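Local coordinates for alpha-amylase G-6 (Bacillus halodurans, PDB 2C3G), which probably binds starch, as the family 26 carbohydrate-binding module of a larger amylase, at residues Tyr25-Asn28 against Asp32-Thr35. Numbering follows the deposited sequence. Where two conformers were deposited one is given.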
loop_
_atom_site.group_PDB
_atom_site.type_symbol
_atom_site.label_atom_id
_atom_site.label_comp_id
_atom_site.label_asym_id
_atom_site.label_seq_id
_atom_site.Cartn_x
_atom_site.Cartn_y
_atom_site.Cartn_z
ATOM N N TYR A 25 8.918 3.125 0.542
ATOM C CA TYR A 25 10.329 3.472 0.434
ATOM C C TYR A 25 11.184 2.215 0.678
ATOM O O TYR A 25 10.663 1.101 0.655
ATOM C CB TYR A 25 10.682 4.618 1.403
ATOM C CG TYR A 25 10.341 4.331 2.850
ATOM C CD1 TYR A 25 9.041 4.469 3.312
ATOM C CD2 TYR A 25 11.320 3.929 3.757
ATOM C CE1 TYR A 25 8.712 4.218 4.616
ATOM C CE2 TYR A 25 10.993 3.666 5.089
ATOM C CZ TYR A 25 9.686 3.817 5.510
ATOM O OH TYR A 25 9.307 3.562 6.813
ATOM N N ASP A 26 12.473 2.397 0.971
ATOM C CA ASP A 26 13.465 1.325 0.842
ATOM C C ASP A 26 12.943 0.016 0.238
ATOM O O ASP A 26 12.701 -0.960 0.915
ATOM C CB ASP A 26 14.513 1.201 2.008
ATOM C CG ASP A 26 13.941 0.693 3.339
ATOM O OD1 ASP A 26 13.390 1.521 4.105
ATOM O OD2 ASP A 26 14.098 -0.484 3.756
ATOM N N THR A 27 12.758 0.101 -1.075
ATOM C CA THR A 27 12.424 -0.986 -1.973
ATOM C C THR A 27 13.638 -1.863 -2.195
ATOM O O THR A 27 14.774 -1.379 -2.180
ATOM C CB THR A 27 11.996 -0.392 -3.349
ATOM O OG1 THR A 27 13.009 0.509 -3.828
ATOM C CG2 THR A 27 10.753 0.515 -3.219
ATOM N N ASN A 28 13.399 -3.148 -2.422
ATOM C CA ASN A 28 14.464 -4.080 -2.779
ATOM C C ASN A 28 13.864 -5.139 -3.720
ATOM O O ASN A 28 12.906 -5.822 -3.348
ATOM C CB ASN A 28 15.091 -4.701 -1.502
ATOM C CG ASN A 28 16.219 -5.717 -1.804
ATOM O OD1 ASN A 28 16.799 -5.726 -2.889
ATOM N ND2 ASN A 28 16.529 -6.574 -0.820
ATOM N N ASP A 32 12.388 3.177 -8.457
ATOM C CA ASP A 32 11.938 4.549 -8.225
ATOM C C ASP A 32 10.929 4.561 -7.077
ATOM O O ASP A 32 9.962 3.792 -7.060
ATOM C CB ASP A 32 11.338 5.169 -9.503
ATOM C CG ASP A 32 12.294 6.161 -10.210
ATOM O OD1 ASP A 32 13.494 6.244 -9.844
ATOM O OD2 ASP A 32 11.920 6.899 -11.158
ATOM N N GLU A 33 11.184 5.423 -6.102
ATOM C CA GLU A 33 10.290 5.580 -4.968
ATOM C C GLU A 33 9.563 6.925 -5.019
ATOM O O GLU A 33 10.169 7.953 -5.334
ATOM C CB GLU A 33 11.017 5.434 -3.629
ATOM C CG GLU A 33 12.434 4.909 -3.719
ATOM C CD GLU A 33 12.738 3.851 -2.674
ATOM O OE1 GLU A 33 12.824 4.179 -1.474
ATOM O OE2 GLU A 33 12.920 2.686 -3.063
ATOM N N PRO A 34 8.273 6.913 -4.695
ATOM C CA PRO A 34 7.450 8.122 -4.701
ATOM C C PRO A 34 7.720 9.095 -3.546
ATOM O O PRO A 34 8.165 8.716 -2.463
ATOM C CB PRO A 34 6.037 7.552 -4.554
ATOM C CG PRO A 34 6.235 6.315 -3.739
ATOM C CD PRO A 34 7.491 5.733 -4.287
ATOM N N THR A 35 7.447 10.363 -3.829
ATOM C CA THR A 35 7.303 11.428 -2.849
ATOM C C THR A 35 6.100 11.107 -1.947
ATOM O O THR A 35 5.199 10.368 -2.357
ATOM C CB THR A 35 7.056 12.745 -3.642
ATOM O OG1 THR A 35 8.301 13.270 -4.114
ATOM C CG2 THR A 35 6.521 13.840 -2.773
#
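The carboxylate of Glu33 is the flat group that counts here, and the bend at Asp26 wraps round its two oxygens. Over one face stand CA and CB of Tyr25, with CA 3.2 Å from Glu33 OE1, and the methyl of Thr27, whose CG2 is 3.1 Å from Glu33 OE2; no atom of 25-28 comes close to the other face. The amide of Thr27 lies near the carboxylate plane, only 16° out of it, and meets OE2 from the syn side; this N-H bond is long, Thr27 N to Glu33 OE2 being 3.3 Å, but fairly straight at 161°. Thr27 OG1 approaches the same oxygen almost in line with the CD–OE2 bond. Its hydroxyl donates to OE2, although the modelled 2.3 Å from Thr27 OG1 to Glu33 OE2 is too short to trust. Asp26 N sits 3.0 Å from Glu33 OE1 with its hydrogen badly aimed, so it adds no bond.

All this happens where strand 20-28, an outer strand of the three-stranded antiparallel sheet in this starch-binding module, turns a corner at Asp26, continues as strand to Asn28 and only then enters the loop. Glu33 reaches back from that loop to the strand's end. The Thr27 hydroxyl also accepts from Val31 N. Lys30 forms a salt bridge with Glu33 OE1, which may offset the nearby charge of Asp26, itself in a long, weak ion pair with Arg61.

Glu33 CG nearly eclipses its backbone N (chi1 -11°), an unusual torsion that, like the very short contact, may reflect doubtful placement; the chain bends again at chi2. The Tyr25 ring leads away from Glu33, touching Arg61 and Leu63 on strand 59-66, and its hydroxyl is hydrogen-bonded to Gly79 N.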